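Long-range contacts in endopolygalacturonase (Chondrostereum purpureum, PDB 1K5C), which probably hydrolyses internal alpha-1,4 linkages between galacturonic acid units of polygalacturonate, the backbone of plant cell-wall pectin: residues G224-A229 / G255-Q260; T294-E299 / G320-D325; H195-G200 / N216-S221; S237-T242 / P274-N279; N151-D156 / C175-D180. All coordinates share one frame; numbering follows the deposited sequence. Where two conformers were deposited one is given.

Contact 1: G224-A229 / G255-Q260; sequences GVRIKA and GVLISQ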
# COMPACT_ATOMS: atom_id res chain seq x y z
N GLY A 224 -7.09 -9.08 7.33
CA GLY A 224 -6.23 -8.36 8.25
C GLY A 224 -4.82 -8.14 7.66
O GLY A 224 -4.44 -7.02 7.33
N VAL A 225 -4.08 -9.25 7.55
CA VAL A 225 -2.80 -9.24 6.86
C VAL A 225 -2.81 -10.34 5.81
O VAL A 225 -3.37 -11.44 6.02
CB VAL A 225 -1.56 -9.27 7.80
CG1 VAL A 225 -1.58 -8.10 8.79
CG2 VAL A 225 -1.54 -10.58 8.53
N ARG A 226 -2.13 -10.07 4.70
CA ARG A 226 -1.98 -11.03 3.64
C ARG A 226 -0.57 -11.05 3.09
O ARG A 226 0.07 -10.00 2.96
CB ARG A 226 -2.82 -10.71 2.40
CG ARG A 226 -4.26 -11.21 2.57
CD ARG A 226 -4.84 -10.75 1.18
NE ARG A 226 -4.99 -11.66 0.05
CZ ARG A 226 -5.78 -11.45 -1.00
NH1 ARG A 226 -6.46 -10.33 -1.07
NH2 ARG A 226 -5.88 -12.33 -1.99
N ILE A 227 -0.13 -12.25 2.73
CA ILE A 227 1.06 -12.39 1.87
C ILE A 227 0.56 -13.24 0.69
O ILE A 227 0.10 -14.36 0.91
CB ILE A 227 2.27 -13.04 2.58
CG1 ILE A 227 2.58 -12.30 3.88
CG2 ILE A 227 3.48 -13.11 1.63
CD1 ILE A 227 3.77 -12.92 4.65
N LYS A 228 0.61 -12.66 -0.49
CA LYS A 228 0.06 -13.29 -1.70
C LYS A 228 1.16 -13.39 -2.75
O LYS A 228 1.79 -12.41 -3.09
CB LYS A 228 -1.19 -12.57 -2.27
CG LYS A 228 -1.30 -11.10 -2.00
CD LYS A 228 -2.50 -10.45 -2.63
CE LYS A 228 -2.50 -9.00 -2.09
NZ LYS A 228 -3.13 -8.11 -3.01
N ALA A 229 1.33 -14.58 -3.31
CA ALA A 229 2.19 -14.77 -4.47
C ALA A 229 1.38 -15.45 -5.57
O ALA A 229 0.62 -16.40 -5.32
CB ALA A 229 3.41 -15.62 -4.18
N GLY A 255 -8.57 -13.34 8.75
CA GLY A 255 -7.69 -12.56 9.59
C GLY A 255 -6.27 -12.50 9.06
O GLY A 255 -5.68 -11.41 8.94
N VAL A 256 -5.73 -13.69 8.75
CA VAL A 256 -4.45 -13.86 8.11
C VAL A 256 -4.64 -14.80 6.95
O VAL A 256 -5.17 -15.89 7.12
CB VAL A 256 -3.39 -14.48 9.09
CG1 VAL A 256 -2.06 -14.74 8.40
CG2 VAL A 256 -3.23 -13.64 10.37
N LEU A 257 -4.15 -14.39 5.73
CA LEU A 257 -4.11 -15.29 4.59
C LEU A 257 -2.72 -15.18 3.96
O LEU A 257 -2.33 -14.13 3.47
CB LEU A 257 -5.20 -15.00 3.55
CG LEU A 257 -5.15 -15.89 2.27
CD1 LEU A 257 -5.37 -17.36 2.59
CD2 LEU A 257 -6.16 -15.40 1.25
N ILE A 258 -1.96 -16.28 4.07
CA ILE A 258 -0.61 -16.39 3.50
C ILE A 258 -0.74 -17.46 2.44
O ILE A 258 -1.02 -18.61 2.80
CB ILE A 258 0.41 -16.68 4.59
CG1 ILE A 258 0.54 -15.37 5.47
CG2 ILE A 258 1.76 -17.06 3.98
CD1 ILE A 258 1.27 -15.59 6.76
N SER A 259 -0.61 -17.08 1.16
CA SER A 259 -0.97 -18.01 0.11
C SER A 259 -0.14 -17.82 -1.15
O SER A 259 0.13 -16.72 -1.60
CB SER A 259 -2.44 -17.80 -0.26
OG SER A 259 -2.77 -18.58 -1.43
N GLN A 260 0.27 -18.98 -1.70
CA GLN A 260 0.97 -19.06 -2.96
C GLN A 260 0.06 -19.55 -4.09
O GLN A 260 0.57 -19.99 -5.14
CB GLN A 260 2.23 -19.94 -2.79
CG GLN A 260 3.28 -19.21 -1.98
CD GLN A 260 4.38 -20.11 -1.42
OE1 GLN A 260 4.18 -21.31 -1.17
NE2 GLN A 260 5.55 -19.54 -1.19

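Contact 2: T294-E299 / G320-D325; sequences TRVTVE and GTIKSD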
# COMPACT_ATOMS: atom_id res chain seq x y z
N THR A 294 -12.81 -16.57 8.23
CA THR A 294 -11.79 -17.54 8.64
C THR A 294 -10.70 -16.83 9.43
O THR A 294 -10.29 -15.72 9.08
CB THR A 294 -11.21 -18.23 7.41
OG1 THR A 294 -12.26 -18.96 6.75
CG2 THR A 294 -10.09 -19.18 7.75
N ARG A 295 -10.21 -17.45 10.50
CA ARG A 295 -9.14 -16.85 11.31
C ARG A 295 -7.81 -16.80 10.56
O ARG A 295 -7.35 -15.71 10.20
CB ARG A 295 -9.02 -17.57 12.66
CG ARG A 295 -10.26 -17.30 13.56
CD ARG A 295 -10.08 -17.84 14.95
NE ARG A 295 -9.98 -19.30 15.11
CZ ARG A 295 -11.09 -20.06 15.23
NH1 ARG A 295 -12.32 -19.58 15.12
NH2 ARG A 295 -10.94 -21.38 15.44
N VAL A 296 -7.20 -17.96 10.33
CA VAL A 296 -5.88 -18.03 9.67
C VAL A 296 -5.86 -19.16 8.67
O VAL A 296 -6.16 -20.31 9.01
CB VAL A 296 -4.80 -18.29 10.74
CG1 VAL A 296 -3.43 -18.54 10.09
CG2 VAL A 296 -4.71 -17.16 11.75
N THR A 297 -5.42 -18.87 7.45
CA THR A 297 -5.07 -19.91 6.48
C THR A 297 -3.65 -19.61 5.96
O THR A 297 -3.36 -18.47 5.58
CB THR A 297 -6.07 -20.04 5.34
OG1 THR A 297 -7.22 -20.73 5.92
CG2 THR A 297 -5.58 -20.84 4.13
N VAL A 298 -2.84 -20.66 5.94
CA VAL A 298 -1.52 -20.65 5.32
C VAL A 298 -1.56 -21.73 4.24
O VAL A 298 -1.83 -22.89 4.56
CB VAL A 298 -0.41 -20.95 6.34
CG1 VAL A 298 0.94 -21.08 5.63
CG2 VAL A 298 -0.38 -19.86 7.43
N GLU A 299 -1.29 -21.33 2.98
CA GLU A 299 -1.32 -22.25 1.83
C GLU A 299 0.00 -22.11 1.09
O GLU A 299 0.16 -21.30 0.19
CB GLU A 299 -2.54 -21.91 0.93
CG GLU A 299 -2.62 -22.82 -0.30
CD GLU A 299 -3.35 -24.12 -0.07
OE1 GLU A 299 -3.68 -24.47 1.06
OE2 GLU A 299 -3.62 -24.82 -1.09
N GLY A 320 -9.22 -21.83 9.93
CA GLY A 320 -8.75 -22.07 8.56
C GLY A 320 -7.90 -23.34 8.50
O GLY A 320 -8.10 -24.28 9.30
N THR A 321 -7.01 -23.38 7.51
CA THR A 321 -6.15 -24.55 7.31
C THR A 321 -4.71 -24.09 7.23
O THR A 321 -4.39 -23.00 6.74
CB THR A 321 -6.54 -25.30 6.02
OG1 THR A 321 -6.54 -24.42 4.88
CG2 THR A 321 -7.95 -25.90 6.14
N ILE A 322 -3.81 -24.98 7.71
CA ILE A 322 -2.37 -24.69 7.70
C ILE A 322 -1.65 -25.75 6.89
O ILE A 322 -1.62 -26.93 7.27
CB ILE A 322 -1.78 -24.68 9.12
CG1 ILE A 322 -2.47 -23.69 10.08
CG2 ILE A 322 -0.24 -24.45 9.05
CD1 ILE A 322 -2.26 -22.28 9.63
N LYS A 323 -1.04 -25.31 5.80
CA LYS A 323 -0.20 -26.13 4.92
C LYS A 323 1.06 -25.29 4.79
O LYS A 323 1.16 -24.40 3.93
CB LYS A 323 -0.90 -26.39 3.59
CG LYS A 323 -2.11 -27.29 3.80
CD LYS A 323 -2.68 -27.68 2.43
CE LYS A 323 -4.03 -28.40 2.59
NZ LYS A 323 -4.44 -28.86 1.23
N SER A 324 2.03 -25.52 5.68
CA SER A 324 3.21 -24.64 5.76
C SER A 324 4.44 -25.17 5.10
O SER A 324 5.51 -24.56 5.22
CB SER A 324 3.52 -24.27 7.22
OG SER A 324 3.94 -25.37 7.96
N ASP A 325 4.35 -26.30 4.39
CA ASP A 325 5.50 -26.84 3.67
C ASP A 325 6.65 -27.09 4.65
O ASP A 325 6.46 -27.78 5.65
CB ASP A 325 5.82 -26.04 2.43
CG ASP A 325 6.94 -26.64 1.60
OD1 ASP A 325 6.79 -27.82 1.23
OD2 ASP A 325 7.94 -25.95 1.34
O HOH W 1 -7.51 -20.54 12.05
O HOH W 2 -4.11 -24.35 3.80
O HOH W 3 -6.05 -26.06 0.87
O HOH W 4 -3.13 -27.49 -0.91

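Contact 3: H195-G200 / N216-S221; sequences HGISIG and NTVTRS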
# COMPACT_ATOMS: atom_id res chain seq x y z
N HIS A 195 -8.67 -3.94 2.01
CA HIS A 195 -8.24 -5.34 2.05
C HIS A 195 -7.07 -5.59 3.00
O HIS A 195 -6.47 -6.67 2.94
CB HIS A 195 -7.91 -5.85 0.64
CG HIS A 195 -9.12 -5.86 -0.26
ND1 HIS A 195 -8.96 -6.34 -1.58
CD2 HIS A 195 -10.40 -5.50 -0.09
CE1 HIS A 195 -10.16 -6.25 -2.15
NE2 HIS A 195 -11.05 -5.76 -1.29
N GLY A 196 -6.80 -4.63 3.91
CA GLY A 196 -5.78 -4.92 4.91
C GLY A 196 -4.37 -4.64 4.39
O GLY A 196 -4.13 -3.92 3.43
N ILE A 197 -3.41 -5.18 5.14
CA ILE A 197 -1.99 -4.89 4.93
C ILE A 197 -1.38 -6.04 4.17
O ILE A 197 -1.33 -7.18 4.70
CB ILE A 197 -1.28 -4.71 6.29
CG1 ILE A 197 -1.91 -3.51 7.03
CG2 ILE A 197 0.22 -4.54 6.11
CD1 ILE A 197 -1.44 -3.35 8.47
N SER A 198 -0.91 -5.79 2.94
CA SER A 198 -0.50 -6.85 2.04
C SER A 198 0.96 -6.75 1.64
O SER A 198 1.53 -5.70 1.37
CB SER A 198 -1.34 -6.83 0.79
OG SER A 198 -2.62 -7.33 1.12
N ILE A 199 1.54 -7.98 1.48
CA ILE A 199 2.76 -8.20 0.68
C ILE A 199 2.28 -8.93 -0.55
O ILE A 199 1.66 -10.00 -0.45
CB ILE A 199 3.81 -8.97 1.44
CG1 ILE A 199 4.34 -8.13 2.63
CG2 ILE A 199 4.92 -9.42 0.51
CD1 ILE A 199 5.18 -8.93 3.62
N GLY A 200 2.57 -8.36 -1.74
CA GLY A 200 2.16 -8.93 -3.01
C GLY A 200 0.88 -8.31 -3.54
O GLY A 200 0.34 -7.36 -3.00
N ASN A 216 0.08 -0.94 13.69
CA ASN A 216 -1.02 -0.48 12.86
C ASN A 216 -2.37 -0.92 13.39
O ASN A 216 -2.50 -1.92 14.09
CB ASN A 216 -0.83 -1.06 11.41
CG ASN A 216 0.51 -0.69 10.86
OD1 ASN A 216 1.43 -1.62 10.79
ND2 ASN A 216 0.74 0.49 10.48
N THR A 217 -3.40 -0.16 12.99
CA THR A 217 -4.77 -0.53 13.27
C THR A 217 -5.50 -0.77 11.96
O THR A 217 -5.38 0.05 11.01
CB THR A 217 -5.47 0.61 14.06
OG1 THR A 217 -4.82 0.79 15.31
CG2 THR A 217 -6.92 0.34 14.36
N VAL A 218 -6.20 -1.90 11.85
CA VAL A 218 -6.97 -2.25 10.69
C VAL A 218 -8.40 -2.51 11.15
O VAL A 218 -8.59 -3.33 12.09
CB VAL A 218 -6.41 -3.49 9.98
CG1 VAL A 218 -7.26 -3.87 8.77
CG2 VAL A 218 -4.93 -3.29 9.59
N THR A 219 -9.39 -1.87 10.53
CA THR A 219 -10.80 -2.10 10.87
C THR A 219 -11.60 -2.27 9.59
O THR A 219 -11.22 -1.80 8.51
CB THR A 219 -11.34 -0.92 11.70
OG1 THR A 219 -11.17 0.30 10.95
CG2 THR A 219 -10.66 -0.81 13.06
N ARG A 220 -12.77 -2.91 9.75
CA ARG A 220 -13.78 -2.97 8.68
C ARG A 220 -13.14 -3.26 7.30
O ARG A 220 -13.28 -2.49 6.36
CB ARG A 220 -14.61 -1.68 8.70
CG ARG A 220 -15.95 -1.81 8.01
CD ARG A 220 -16.75 -0.51 8.04
NE ARG A 220 -16.11 0.52 7.28
CZ ARG A 220 -16.22 0.67 5.95
NH1 ARG A 220 -16.98 -0.12 5.16
NH2 ARG A 220 -15.57 1.62 5.38
N SER A 221 -12.45 -4.39 7.26
CA SER A 221 -11.64 -4.76 6.08
C SER A 221 -11.90 -6.19 5.73
O SER A 221 -12.35 -7.01 6.53
CB SER A 221 -10.14 -4.51 6.34
OG SER A 221 -9.87 -3.10 6.51
O HOH W 5 -7.85 -2.21 4.82

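Contact 4: S237-T242 / P274-N279; sequences SVSGVT and PFSDVN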
# COMPACT_ATOMS: atom_id res chain seq x y z
N SER A 237 10.49 -14.14 -4.26
CA SER A 237 10.57 -14.55 -2.84
C SER A 237 10.01 -13.48 -1.93
O SER A 237 9.96 -12.30 -2.29
CB SER A 237 12.02 -14.83 -2.41
OG SER A 237 12.87 -13.71 -2.63
N VAL A 238 9.64 -13.92 -0.72
CA VAL A 238 9.34 -13.05 0.42
C VAL A 238 10.11 -13.61 1.58
O VAL A 238 9.95 -14.77 1.91
CB VAL A 238 7.84 -13.03 0.77
CG1 VAL A 238 7.58 -12.16 1.99
CG2 VAL A 238 7.02 -12.60 -0.44
N SER A 239 11.00 -12.78 2.21
CA SER A 239 11.83 -13.31 3.30
C SER A 239 12.04 -12.26 4.36
O SER A 239 12.53 -11.17 4.08
CB SER A 239 13.17 -13.76 2.74
OG SER A 239 13.97 -14.40 3.71
N GLY A 240 11.76 -12.62 5.62
CA GLY A 240 12.08 -11.72 6.74
C GLY A 240 10.95 -10.69 6.92
O GLY A 240 11.12 -9.53 6.53
N VAL A 241 9.82 -11.13 7.44
CA VAL A 241 8.67 -10.29 7.70
C VAL A 241 8.33 -10.38 9.16
O VAL A 241 8.20 -11.48 9.69
CB VAL A 241 7.46 -10.75 6.84
CG1 VAL A 241 6.24 -9.83 7.13
CG2 VAL A 241 7.80 -10.78 5.34
N THR A 242 8.19 -9.23 9.81
CA THR A 242 7.81 -9.19 11.24
C THR A 242 6.55 -8.37 11.41
O THR A 242 6.56 -7.18 11.07
CB THR A 242 8.96 -8.59 12.08
OG1 THR A 242 10.15 -9.33 11.82
CG2 THR A 242 8.61 -8.64 13.57
N PRO A 274 9.19 -18.63 -2.95
CA PRO A 274 9.30 -19.12 -1.56
C PRO A 274 9.12 -17.98 -0.56
O PRO A 274 9.67 -16.90 -0.68
CB PRO A 274 10.74 -19.69 -1.48
CG PRO A 274 11.43 -19.18 -2.73
CD PRO A 274 10.33 -19.10 -3.77
N PHE A 275 8.39 -18.34 0.54
CA PHE A 275 8.22 -17.45 1.70
C PHE A 275 9.08 -18.00 2.84
O PHE A 275 8.99 -19.19 3.16
CB PHE A 275 6.79 -17.39 2.19
CG PHE A 275 5.75 -16.87 1.22
CD1 PHE A 275 6.08 -16.21 0.06
CD2 PHE A 275 4.42 -17.10 1.52
CE1 PHE A 275 5.07 -15.76 -0.82
CE2 PHE A 275 3.39 -16.65 0.69
CZ PHE A 275 3.73 -15.97 -0.49
N SER A 276 9.81 -17.13 3.52
CA SER A 276 10.63 -17.57 4.66
C SER A 276 10.60 -16.51 5.76
O SER A 276 10.46 -15.31 5.52
CB SER A 276 12.03 -17.89 4.25
OG SER A 276 12.65 -16.85 3.63
N ASP A 277 10.77 -17.02 6.97
CA ASP A 277 11.03 -16.16 8.17
C ASP A 277 9.93 -15.12 8.35
O ASP A 277 10.20 -13.91 8.35
CB ASP A 277 12.42 -15.54 8.07
CG ASP A 277 13.48 -16.57 8.00
OD1 ASP A 277 13.26 -17.79 8.22
OD2 ASP A 277 14.64 -16.11 7.77
N VAL A 278 8.70 -15.61 8.58
CA VAL A 278 7.53 -14.75 8.80
C VAL A 278 7.12 -14.90 10.29
O VAL A 278 6.75 -16.01 10.69
CB VAL A 278 6.37 -15.15 7.87
CG1 VAL A 278 5.15 -14.30 8.19
CG2 VAL A 278 6.80 -15.00 6.42
N ASN A 279 7.19 -13.82 11.05
CA ASN A 279 7.00 -13.86 12.51
C ASN A 279 5.90 -12.89 12.93
O ASN A 279 5.76 -11.80 12.34
CB ASN A 279 8.31 -13.44 13.23
CG ASN A 279 9.35 -14.52 13.29
OD1 ASN A 279 9.22 -15.62 12.79
ND2 ASN A 279 10.43 -14.27 14.09
O HOH W 6 14.97 -16.50 4.78

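Contact 5: N151-D156 / C175-D180; sequences NTDGFD and CIAIND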
# COMPACT_ATOMS: atom_id res chain seq x y z
N ASN A 151 -9.80 -1.32 -6.68
CA ASN A 151 -8.36 -1.22 -6.92
C ASN A 151 -7.81 0.13 -6.41
O ASN A 151 -6.82 0.64 -6.94
CB ASN A 151 -7.94 -1.44 -8.38
CG ASN A 151 -8.41 -2.79 -8.92
OD1 ASN A 151 -9.25 -2.86 -9.84
ND2 ASN A 151 -7.91 -3.85 -8.37
N THR A 152 -8.40 0.62 -5.32
CA THR A 152 -8.02 1.91 -4.73
C THR A 152 -6.94 1.75 -3.67
O THR A 152 -6.99 2.34 -2.57
CB THR A 152 -9.26 2.61 -4.19
OG1 THR A 152 -10.06 1.64 -3.47
CG2 THR A 152 -10.07 3.26 -5.34
N ASP A 153 -5.88 1.00 -4.03
CA ASP A 153 -4.77 0.75 -3.11
C ASP A 153 -4.26 2.07 -2.53
O ASP A 153 -4.07 3.05 -3.23
CB ASP A 153 -3.57 0.12 -3.83
CG ASP A 153 -3.84 -1.18 -4.56
OD1 ASP A 153 -5.00 -1.47 -4.92
OD2 ASP A 153 -2.83 -1.90 -4.81
N GLY A 154 -3.97 2.06 -1.22
CA GLY A 154 -3.41 3.28 -0.61
C GLY A 154 -1.98 3.57 -1.09
O GLY A 154 -1.71 4.63 -1.69
N PHE A 155 -1.11 2.61 -0.80
CA PHE A 155 0.31 2.71 -1.15
C PHE A 155 0.72 1.41 -1.84
O PHE A 155 0.54 0.33 -1.26
CB PHE A 155 1.19 2.85 0.12
CG PHE A 155 0.82 4.05 0.96
CD1 PHE A 155 1.39 5.31 0.71
CD2 PHE A 155 -0.10 3.93 2.01
CE1 PHE A 155 1.03 6.40 1.50
CE2 PHE A 155 -0.44 5.01 2.79
CZ PHE A 155 0.08 6.26 2.53
N ASP A 156 1.27 1.53 -3.05
CA ASP A 156 1.90 0.40 -3.76
C ASP A 156 3.39 0.64 -3.77
O ASP A 156 3.85 1.66 -4.29
CB ASP A 156 1.36 0.31 -5.19
CG ASP A 156 -0.11 -0.06 -5.27
OD1 ASP A 156 -0.47 -1.03 -4.48
OD2 ASP A 156 -0.89 0.47 -6.03
N CYS A 175 -4.56 -1.64 1.85
CA CYS A 175 -4.11 -0.40 2.50
C CYS A 175 -2.70 -0.02 2.00
O CYS A 175 -2.41 1.10 1.60
CB CYS A 175 -4.20 -0.64 4.01
SG CYS A 175 -3.79 0.80 4.98
N ILE A 176 -1.86 -1.05 2.03
CA ILE A 176 -0.53 -1.06 1.41
C ILE A 176 -0.39 -2.40 0.71
O ILE A 176 -0.87 -3.42 1.24
CB ILE A 176 0.64 -0.84 2.42
CG1 ILE A 176 1.99 -0.86 1.72
CG2 ILE A 176 0.56 -1.80 3.62
CD1 ILE A 176 3.14 -0.35 2.59
N ALA A 177 0.28 -2.37 -0.45
CA ALA A 177 0.74 -3.60 -1.10
C ALA A 177 2.25 -3.41 -1.34
O ALA A 177 2.67 -2.52 -2.08
CB ALA A 177 0.03 -3.88 -2.40
N ILE A 178 3.05 -4.26 -0.68
CA ILE A 178 4.48 -4.24 -0.84
C ILE A 178 4.81 -5.29 -1.89
O ILE A 178 4.66 -6.49 -1.67
CB ILE A 178 5.20 -4.55 0.48
CG1 ILE A 178 4.84 -3.51 1.57
CG2 ILE A 178 6.71 -4.59 0.22
CD1 ILE A 178 5.30 -3.88 2.96
N ASN A 179 5.22 -4.82 -3.09
CA ASN A 179 5.36 -5.68 -4.24
C ASN A 179 6.79 -6.07 -4.59
O ASN A 179 6.99 -7.06 -5.29
CB ASN A 179 4.68 -4.99 -5.45
CG ASN A 179 3.18 -4.85 -5.24
OD1 ASN A 179 2.60 -3.77 -5.56
ND2 ASN A 179 2.58 -5.86 -4.70
N ASP A 180 7.76 -5.29 -4.13
CA ASP A 180 9.17 -5.57 -4.41
C ASP A 180 10.00 -4.67 -3.47
O ASP A 180 9.56 -3.54 -3.19
CB ASP A 180 9.49 -5.21 -5.87
CG ASP A 180 10.81 -5.75 -6.37
OD1 ASP A 180 11.29 -6.81 -5.92
OD2 ASP A 180 11.37 -5.11 -7.32

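Contact 1: G224-A229 / G255-Q260
L257 lies alongside R226, both side chains pointing the same way from adjacent parallel strands, with R226 CG 4.0 Å from L257 CB. R226 has two conformers; in the one given, the arginine bends at chi3 (98°), which sets NE 4.1 Å from the methyl L257 CD2, and in that same conformer K228 CD stands 3.7 Å above the guanidinium plane, over its centre. The other face of the pair is purely aliphatic: V225 CG2 meets V256 CG2 at 4.0 Å, and one step further on I227 CG1 meets I258 CG1 at the same separation of 4.0 Å. Holding these ranks level is a parallel ladder of backbone bonds, among them S259 N to I227 O at 2.8 Å and A229 N to S259 O at 3.0 Å. A second shell positions the first. Y223 makes a cation-pi contact with R226, D174 takes the K228 ammonium in a salt bridge, and F275 packs against I227 and I258 from the aliphatic side. The in-register stacking of like on like along this inner face is characteristic of parallel beta-helices, here the right-handed one of glycoside hydrolase family 28, while R226 and K228, which bind galacturonate, line the outer cleft.

Contact 2: T294-E299 / G320-D325
V298 O receives K323 N at 2.8 Å, the donor tilted 30° from the carbonyl plane, and a water also lies within bonding distance of the same oxygen. The next rank shows a charged pair that relies on solvent. E299 and K323 run side by side, and E299 OE1 comes within 3.6 Å of K323 CD, yet E299 OE1 and K323 NZ stay 4.5 Å apart, beyond a salt bridge. A water hydrogen-bonded to both E299 OE2 and K323 NZ spans the gap; OE2 is also held by G267 N. At the other end a side chain does the work of a backbone acceptor: T297 OG1, placed beside its own backbone N (chi1 -76°), takes the N-H of T321 at 3.1 Å. A valine in place of T297 would probably leave the T321 amide without this acceptor. Here T294 CG2 presses on G320 CA at 3.3 Å, tighter than ordinary van der Waals contact. On the inner side the I322 side chain crosses those of V296 and V298 obliquely, its CD1 3.8 Å from V298 CG2 and 3.9 Å from V296 CG1. The short strand 322-323 is thereby added as the outermost strand, at the C-terminal end, of a parallel face of the beta-helix.

Contact 3: H195-G200 / N216-S221
I197 and V218 form the tight part of this contact, I197 CD1 touching V218 CG2 at 3.7 Å. The isoleucine reaches out in an extended chain, with CD1 anti to CA (chi2 171°), and the same methyl also rests 3.8 Å from N216 CB. One methyl thus touches two residues of 216-221, two positions apart, and the contact is apolar packing. Around G196 the fit is looser. G196 CA is 4.3 Å from V218 CG1, and the space between G196 N and the S221 hydroxyl is bridged by an ordered water. That water accepts the N-H of G196 at 2.8 Å from G196 N and donates to S221 OG, also at 2.8 Å. S221 OG in turn donates to T219 O at 2.7 Å, approaching from 52° above the carbonyl plane, so the hydroxyl is engaged in both directions and the glycine amide, though buried, has a mate. The backbone angles of G196 would drive a CB into the carbonyl O of H195, the predicted active-site residue that binds galacturonate. C191, disulfide-bonded to C175, packs on both I197 and V218, while I248 and I251 of strand 247-251 touch V218 and S221. The contact therefore joins two faces of the beta-helix across its interior: 197-202 lies between strands 176-179 and 223-230, and the 216-221 part of strand 207-221 lies between 190-192 and 247-251.

Contact 4: S237-T242 / P274-N279
V238 and F275 sit side by side on a pair of parallel strands from successive turns of the beta-helix, a clear example of how this fold repeats a rung. Backbone bonds come first. V238 N donates to P274 O at 3.0 Å, S276 N to V238 O, and G240 N to S276 O; V241 N to D277 O at 2.9 Å and N279 N to V241 O follow. The register holds throughout, but the alternation of donors breaks at G240-V241, where two successive amides donate across the pair. The break is matched on both strands, since G240 (phi 83°) and D277 (phi 56°) each have positive phi, and the two chains bend together. Polar side chains gather on the outer face. S239 has two conformers, and in the one given its OG is 2.8 Å from S276 OG. Further partners lie beyond the pair: H207 bonds S237 OG, and N279 OD1 accepts the amide of N308. Apolar packing occupies the inner face, where V241 CB approaches V278 CG2 at 4.3 Å and the F275 ring also packs on I227 and A229 of strand 223-230. V238 lies beside that ring, pointing the same way, its CB 3.7 Å from F275 CD1 and its methyl CG2 3.7 Å from F275 CE1.

Contact 5: N151-D156 / C175-D180
F155 reaches inward beside I176. Its CB lies 4.1 Å from I176 CG1, a plain aliphatic contact. With CG anti to its own carbonyl carbon (chi1 -58°), the ring starts beside the backbone N, and F155 CD2 comes 3.7 Å from C175 O. Farther out the ring packs on C167 and V169 of strand 162-170. That same C175 O accepts F155 N at 3.1 Å, the donor tilted 29° from the carbonyl plane, and F155 O takes A177 N in a straighter bond of 2.8 Å. G154, just before, leaves no room for a side chain, since a CB there would run into C175 O. On the other face of the pair D156 OD1 sits 3.6 Å from A177 CB, with D153 OD2 only 2.5 Å from D156 OD1. C175 itself is tied by a disulfide to C191. The chemistry thus divides sharply across one strand pair: aromatic and aliphatic groups pack into the interior of the beta-helix, while the acid groups of D156 and the preceding D153 lie on the side of D173, which, like N151, binds galacturonate. Carboxyl groups are placed on the binding side, apolar groups on the other.

Followed from the N terminus, contact 5 closes the first loop, bringing 175-180 back beside 151-156. Contact 3 then closes the shorter loop from 195 to 221, across the interior instead of between adjacent strands of one sheet; G196 O and C175 N join it to contact 5. Contact 1 opens after contact 3 has closed, and before it ends contact 4 begins, so that contacts 1 and 4 cross, their segments alternating along the chain. F275 of contact 4 packs against both strands of contact 1. Contact 2 comes last, in series, extending the sheet of contact 1 toward the C-terminal end. No contact nests within another.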